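Local coordinates for protein alanine racemase (Acinetobacter baumannii, PDB 4QHR) that belongs to the alanine racemase family of pyridoxal phosphate-bearing proteins, which join a TIM-barrel domain to a C-terminal domain rich in beta strands, at residues A[18-23]-A[212-217]; A[145-148]-A[153-156]; A[55-60]-A[64-69]. All coordinates share one frame; numbering follows the deposited sequence.

Contact 1. Residues A[18-23]-A[212-217]; sequences NRVKQL and IMLYGA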
# COMPACT_ATOMS: atom_id res chain seq x y z
N ASN A 18 7.29 18.73 -19.67
CA ASN A 18 7.72 19.32 -20.90
C ASN A 18 7.40 18.42 -22.07
O ASN A 18 7.11 18.94 -23.16
CB ASN A 18 9.20 19.71 -20.88
CG ASN A 18 9.58 20.53 -22.10
OD1 ASN A 18 9.10 21.66 -22.25
ND2 ASN A 18 10.35 19.96 -22.97
N ARG A 19 7.44 17.10 -21.89
CA ARG A 19 6.97 16.20 -22.90
C ARG A 19 5.50 16.42 -23.25
O ARG A 19 5.12 16.41 -24.44
CB ARG A 19 7.23 14.73 -22.54
CG ARG A 19 8.71 14.35 -22.44
CD ARG A 19 9.37 14.08 -23.81
NE ARG A 19 8.71 12.93 -24.43
CZ ARG A 19 8.03 12.92 -25.57
NH1 ARG A 19 7.91 14.03 -26.34
NH2 ARG A 19 7.50 11.77 -26.00
N VAL A 20 4.67 16.64 -22.25
CA VAL A 20 3.27 16.96 -22.53
C VAL A 20 3.15 18.16 -23.45
O VAL A 20 2.38 18.14 -24.42
CB VAL A 20 2.43 17.23 -21.24
CG1 VAL A 20 0.97 17.47 -21.63
CG2 VAL A 20 2.56 16.05 -20.28
N LYS A 21 3.88 19.21 -23.09
CA LYS A 21 3.94 20.43 -23.88
C LYS A 21 4.39 20.22 -25.33
O LYS A 21 3.88 20.88 -26.25
CB LYS A 21 4.86 21.46 -23.23
CG LYS A 21 4.85 22.76 -23.99
CD LYS A 21 5.63 23.86 -23.31
CE LYS A 21 5.66 25.06 -24.26
NZ LYS A 21 6.05 26.25 -23.48
N GLN A 22 5.34 19.34 -25.53
CA GLN A 22 5.79 18.99 -26.85
C GLN A 22 4.71 18.21 -27.59
O GLN A 22 4.52 18.39 -28.79
CB GLN A 22 7.09 18.15 -26.80
CG GLN A 22 8.30 18.90 -26.27
CD GLN A 22 9.51 17.97 -26.08
OE1 GLN A 22 9.40 16.75 -26.06
NE2 GLN A 22 10.69 18.57 -25.91
N LEU A 23 3.98 17.34 -26.90
CA LEU A 23 2.97 16.54 -27.56
C LEU A 23 1.66 17.25 -27.75
O LEU A 23 0.90 16.88 -28.63
CB LEU A 23 2.70 15.23 -26.78
CG LEU A 23 3.92 14.28 -26.79
CD1 LEU A 23 3.92 13.27 -25.65
CD2 LEU A 23 3.97 13.52 -28.12
N ILE A 212 -0.30 9.71 -15.39
CA ILE A 212 0.78 8.75 -15.26
C ILE A 212 2.07 9.17 -15.97
O ILE A 212 3.16 8.92 -15.47
CB ILE A 212 0.33 7.32 -15.66
CG1 ILE A 212 1.35 6.30 -15.17
CG2 ILE A 212 0.06 7.21 -17.17
CD1 ILE A 212 1.45 6.20 -13.66
N MET A 213 1.96 9.79 -17.15
CA MET A 213 3.20 10.16 -17.86
C MET A 213 4.07 11.19 -17.11
O MET A 213 5.30 11.19 -17.25
CB MET A 213 2.94 10.65 -19.30
CG MET A 213 2.15 11.93 -19.40
SD MET A 213 1.66 12.33 -21.08
CE MET A 213 3.20 12.78 -21.86
N LEU A 214 3.44 12.03 -16.29
CA LEU A 214 4.20 13.00 -15.49
C LEU A 214 5.23 12.33 -14.57
O LEU A 214 6.33 12.88 -14.34
CB LEU A 214 3.26 13.86 -14.66
CG LEU A 214 2.21 14.73 -15.34
CD1 LEU A 214 1.45 15.52 -14.31
CD2 LEU A 214 2.85 15.72 -16.31
N TYR A 215 4.85 11.12 -14.10
CA TYR A 215 5.58 10.33 -13.12
C TYR A 215 6.60 9.38 -13.77
O TYR A 215 7.36 8.69 -13.10
CB TYR A 215 4.58 9.61 -12.18
CG TYR A 215 3.61 10.63 -11.57
CD1 TYR A 215 4.04 11.52 -10.66
CD2 TYR A 215 2.27 10.69 -11.99
CE1 TYR A 215 3.18 12.49 -10.13
CE2 TYR A 215 1.40 11.61 -11.51
CZ TYR A 215 1.85 12.53 -10.59
OH TYR A 215 0.96 13.44 -10.09
N GLY A 216 6.69 9.42 -15.10
CA GLY A 216 7.64 8.60 -15.79
C GLY A 216 7.34 7.14 -15.64
O GLY A 216 8.21 6.33 -15.45
N ALA A 217 6.08 6.81 -15.76
CA ALA A 217 5.64 5.46 -15.91
C ALA A 217 4.74 5.45 -17.16
O ALA A 217 4.26 6.50 -17.62
CB ALA A 217 4.89 5.00 -14.64

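Contact 2. Residues A[145-148]-A[153-156]; sequences KTLK and TCVL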
# COMPACT_ATOMS: atom_id res chain seq x y z
N LYS A 145 -26.66 23.72 -22.14
CA LYS A 145 -27.51 24.84 -22.54
C LYS A 145 -27.97 25.65 -21.37
O LYS A 145 -27.87 26.87 -21.41
CB LYS A 145 -28.65 24.39 -23.44
CG LYS A 145 -28.09 23.96 -24.78
CD LYS A 145 -29.09 23.80 -25.90
CE LYS A 145 -28.32 23.37 -27.16
NZ LYS A 145 -29.19 23.52 -28.36
N THR A 146 -28.41 24.99 -20.30
CA THR A 146 -28.88 25.69 -19.13
C THR A 146 -27.78 26.45 -18.40
O THR A 146 -27.97 27.60 -17.98
CB THR A 146 -29.62 24.71 -18.20
OG1 THR A 146 -30.67 24.10 -18.92
CG2 THR A 146 -30.23 25.43 -17.04
N LEU A 147 -26.62 25.82 -18.26
CA LEU A 147 -25.52 26.48 -17.58
C LEU A 147 -25.08 27.71 -18.34
O LEU A 147 -24.82 28.79 -17.73
CB LEU A 147 -24.33 25.51 -17.42
CG LEU A 147 -24.59 24.39 -16.42
CD1 LEU A 147 -23.53 23.29 -16.55
CD2 LEU A 147 -24.62 24.94 -15.02
N LYS A 148 -24.93 27.57 -19.65
CA LYS A 148 -24.59 28.75 -20.48
C LYS A 148 -25.59 29.90 -20.30
O LYS A 148 -25.20 31.05 -20.10
CB LYS A 148 -24.56 28.38 -21.96
CG LYS A 148 -23.37 27.58 -22.39
CD LYS A 148 -23.42 27.49 -23.90
CE LYS A 148 -22.19 26.85 -24.49
NZ LYS A 148 -22.21 27.00 -25.97
N THR A 153 -19.34 29.62 -17.83
CA THR A 153 -18.43 29.18 -18.88
C THR A 153 -18.16 27.72 -18.58
O THR A 153 -17.72 27.35 -17.45
CB THR A 153 -17.12 29.99 -18.89
OG1 THR A 153 -17.40 31.36 -19.25
CG2 THR A 153 -16.09 29.40 -19.86
N CYS A 154 -18.43 26.90 -19.57
CA CYS A 154 -18.36 25.44 -19.45
C CYS A 154 -17.13 24.82 -20.10
O CYS A 154 -16.53 25.39 -21.05
CB CYS A 154 -19.57 24.79 -20.15
SG CYS A 154 -21.13 25.18 -19.42
N VAL A 155 -16.75 23.64 -19.62
CA VAL A 155 -15.77 22.81 -20.32
C VAL A 155 -16.40 21.45 -20.50
O VAL A 155 -16.73 20.83 -19.52
CB VAL A 155 -14.46 22.64 -19.53
CG1 VAL A 155 -13.50 21.75 -20.29
CG2 VAL A 155 -13.85 23.98 -19.21
N LEU A 156 -16.56 20.99 -21.72
CA LEU A 156 -17.02 19.64 -22.00
C LEU A 156 -15.89 18.70 -21.69
O LEU A 156 -14.80 18.79 -22.32
CB LEU A 156 -17.42 19.49 -23.46
CG LEU A 156 -17.88 18.10 -23.93
CD1 LEU A 156 -19.10 17.65 -23.13
CD2 LEU A 156 -18.22 18.18 -25.41

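Contact 3. Residues A[55-60]-A[64-69]; sequences FGVACL and LEIREL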
# COMPACT_ATOMS: atom_id res chain seq x y z
N PHE A 55 -3.96 22.11 -11.66
CA PHE A 55 -3.77 20.84 -10.99
C PHE A 55 -5.13 20.17 -10.86
O PHE A 55 -6.13 20.78 -10.43
CB PHE A 55 -3.17 21.02 -9.60
CG PHE A 55 -1.77 21.55 -9.61
CD1 PHE A 55 -0.75 20.87 -10.27
CD2 PHE A 55 -1.45 22.73 -8.93
CE1 PHE A 55 0.57 21.36 -10.28
CE2 PHE A 55 -0.12 23.20 -8.92
CZ PHE A 55 0.88 22.53 -9.60
N GLY A 56 -5.19 18.90 -11.22
CA GLY A 56 -6.41 18.08 -11.03
C GLY A 56 -6.34 17.16 -9.83
O GLY A 56 -5.34 16.43 -9.66
N VAL A 57 -7.40 17.13 -9.02
CA VAL A 57 -7.44 16.34 -7.77
C VAL A 57 -8.76 15.55 -7.70
O VAL A 57 -9.74 15.90 -8.40
CB VAL A 57 -7.33 17.20 -6.51
CG1 VAL A 57 -6.01 17.94 -6.48
CG2 VAL A 57 -8.45 18.24 -6.40
N ALA A 58 -8.79 14.53 -6.85
CA ALA A 58 -9.98 13.68 -6.70
C ALA A 58 -11.02 14.29 -5.75
O ALA A 58 -12.20 13.96 -5.82
CB ALA A 58 -9.58 12.31 -6.24
N CYS A 59 -10.60 15.18 -4.85
CA CYS A 59 -11.55 15.71 -3.87
C CYS A 59 -11.09 17.03 -3.29
O CYS A 59 -9.92 17.46 -3.43
CB CYS A 59 -11.83 14.69 -2.74
SG CYS A 59 -10.34 14.17 -1.83
N LEU A 60 -12.02 17.68 -2.60
CA LEU A 60 -11.74 18.99 -2.00
C LEU A 60 -10.51 18.96 -1.11
O LEU A 60 -9.70 19.91 -1.11
CB LEU A 60 -12.93 19.42 -1.15
CG LEU A 60 -12.89 20.77 -0.43
CD1 LEU A 60 -12.94 21.87 -1.49
CD2 LEU A 60 -14.07 20.85 0.52
N LEU A 64 -7.38 21.43 -0.94
CA LEU A 64 -7.00 22.25 0.25
C LEU A 64 -5.52 22.01 0.64
O LEU A 64 -4.82 22.90 1.13
CB LEU A 64 -7.92 21.89 1.43
CG LEU A 64 -9.39 22.40 1.31
CD1 LEU A 64 -10.23 21.87 2.44
CD2 LEU A 64 -9.45 23.95 1.27
N GLU A 65 -5.03 20.79 0.45
CA GLU A 65 -3.61 20.51 0.71
C GLU A 65 -2.71 21.34 -0.23
O GLU A 65 -1.65 21.86 0.16
CB GLU A 65 -3.36 19.02 0.53
CG GLU A 65 -2.03 18.57 1.05
CD GLU A 65 -1.79 17.07 0.94
OE1 GLU A 65 -2.55 16.36 0.21
OE2 GLU A 65 -0.81 16.64 1.63
N ILE A 66 -3.08 21.42 -1.49
CA ILE A 66 -2.32 22.21 -2.46
C ILE A 66 -2.25 23.68 -1.99
O ILE A 66 -1.18 24.33 -2.06
CB ILE A 66 -2.95 22.14 -3.84
CG1 ILE A 66 -2.75 20.71 -4.40
CG2 ILE A 66 -2.37 23.19 -4.77
CD1 ILE A 66 -3.46 20.44 -5.71
N ARG A 67 -3.37 24.18 -1.53
CA ARG A 67 -3.48 25.61 -1.17
C ARG A 67 -2.68 25.87 0.08
O ARG A 67 -1.98 26.84 0.14
CB ARG A 67 -4.92 26.01 -0.97
CG ARG A 67 -5.70 26.14 -2.25
CD ARG A 67 -5.51 27.51 -2.87
NE ARG A 67 -6.30 27.61 -4.10
CZ ARG A 67 -5.84 27.30 -5.32
NH1 ARG A 67 -4.59 26.92 -5.53
NH2 ARG A 67 -6.64 27.36 -6.37
N GLU A 68 -2.82 24.98 1.06
CA GLU A 68 -2.04 25.02 2.32
C GLU A 68 -0.56 25.02 2.06
O GLU A 68 0.20 25.64 2.83
CB GLU A 68 -2.42 23.84 3.18
CG GLU A 68 -1.70 23.69 4.48
CD GLU A 68 -2.31 22.55 5.28
OE1 GLU A 68 -2.34 21.40 4.75
OE2 GLU A 68 -2.81 22.81 6.40
N LEU A 69 -0.13 24.37 0.97
CA LEU A 69 1.29 24.34 0.61
C LEU A 69 1.77 25.60 -0.09
O LEU A 69 2.96 25.69 -0.45
CB LEU A 69 1.64 23.06 -0.21
CG LEU A 69 1.58 21.75 0.57
CD1 LEU A 69 1.63 20.51 -0.34
CD2 LEU A 69 2.76 21.69 1.53

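Contact 1. Residues A[18-23]-A[212-217]
In the TIM-barrel domain, Val20 and Leu23 of helix 10-23, which precedes the first barrel strand 28-32, pack against Met213 and Leu214 of the 3-10 turn that follows the last one, 207-208. The thioether of Met213 carries most of the contact: its methyl CE lies 3.7 Å from Val20 CG2 and 3.9 Å from Leu23 CD1, bridging two residues spaced about one helical turn apart. The sulfur also meets the helix, with Met213 SD 3.9 Å from Val20 CG2. Met213 adopts the less common first torsion, CG lying between backbone N and carbonyl carbon (chi1 64°); the chain then runs extended before a bend at chi3 (-70°) brings CE to the helix, where it meets both Val20 and Leu23. The same Val20 methyl receives Leu214 from another direction, CG2 to Leu214 CD2 measuring 4.0 Å, so this one branch is shared by both partners. Beyond the pair of segments, Val20 rests on Ile29 and Pro210, and Leu23 on Ile197 and Phe198 of helix 194-199. On the helix flank, Arg19 NH1 donates to Gln22 OE1 over 3.1 Å, with the acceptor lying in the guanidinium plane, while NE and NH2 bond to the carbonyl oxygens of Asp229 and Leu228. The turn's polar groups are held elsewhere: Ile212 N bonds to OP1 of the modified lysine LLP at position 34, and Met213 N to Ser194 OG. No hydrogen bond crosses between the segments; their cohesion is thus dispersive and shape-dependent, with polarizable sulfur against aliphatic carbon, and the backbone of the same turn contributes a directional bond to the cofactor phosphate.

Contact 2. Residues A[145-148]-A[153-156]
Leu147, Lys148 and Cys154 bring together helix 139-149 and strand 154-157, the second and third elements of a beta-alpha-beta unit that begins with strand 122-125 in the parallel barrel sheet. The apolar part centres on one sulfur. Cys154 SG stands 3.8 Å from Leu147 CB and 4.2 Å from Leu147 CD1, touching both the root and one branch of the leucine. Its first torsion, with SG anti to the carbonyl carbon (chi1 -65°), directs the sulfur at the helix. Leu147 continues beyond the strand residue to Val124 of strand 122-125 and to Phe105, Leu108 and Ile109 of helix 102-110, which places it in the layer between helices and sheet.

Hydrogen bonding does not join the two segments directly. The strand is instead fixed by its sheet neighbours: Val155 shares backbone bonds with Val122 and Val124, and Leu156 with Leu188 and Ser190. Lys148 borders the packing with its aliphatic stem, CG lying 4.4 Å from Cys154 SG; the extended chain then carries NZ on to two backbone acceptors, the carbonyl oxygens of Cys184 and Pro186.

Contact 3. Residues A[55-60]-A[64-69]
The phenyl ring of Phe55 is approached obliquely by the branch methyl of Ile66, CG2 lying 4.3 Å from the ring atom CD2. Closer contact is made at the root of the aromatic side chain, where Ile66 CD1 comes within 3.9 Å of Phe55 CB. The same terminal methyl also meets Val57, with Ile66 CD1 3.7 Å from Val57 CG1, so it spans two residues on the same side of the strand. Ile66 has CG1 anti to its carbonyl carbon (chi1 -70°) and an extended chi2; this carries CD1 to the strand and leaves CG2 for the ring. Val57 and Ile66 both reach Val75 of the adjacent strand 75-77.

These residues link strand 54-57 to helix 60-68 in a beta-alpha-beta unit of the TIM barrel, completed by strand 75-77. The connection between strand and helix is tight: Cys59 occupies the N-cap position, and Ala58 N bonds to Glu62 OE1. At this bend Cys59 packs on Arg2, and Ala58 on Asp303, of the second subunit.

Leu64 N donates to Leu60 O at 2.8 Å, the i to i+4 bond of the first helical turn. The two side chains cross at a slant, Leu60 CG and Leu64 CD1 being 4.1 Å apart, while Leu64 CG leans over the carbonyl, 3.5 Å from Leu60 O. Leu60 continues toward Phe95 and Glu86.

From the N terminus, contact 1 opens on helix 10-23. Contact 3 then closes a very short loop, bringing strand 54-57 against the helix that directly follows it. Contact 2 comes next in series, pairing the end of helix 139-149 with the next barrel strand, 154-157. The turn at 212-217 finally closes contact 1, so its long loop encloses both others. Contacts 2 and 3 reach the same parallel sheet, yet their centres are 24 Å apart; the centres of contacts 1 and 3 are 20 Å apart. No two touch. Contacts 2 and 3 thus fasten local beta-alpha elements, whereas contact 1 ties the start of the barrel domain to its final part.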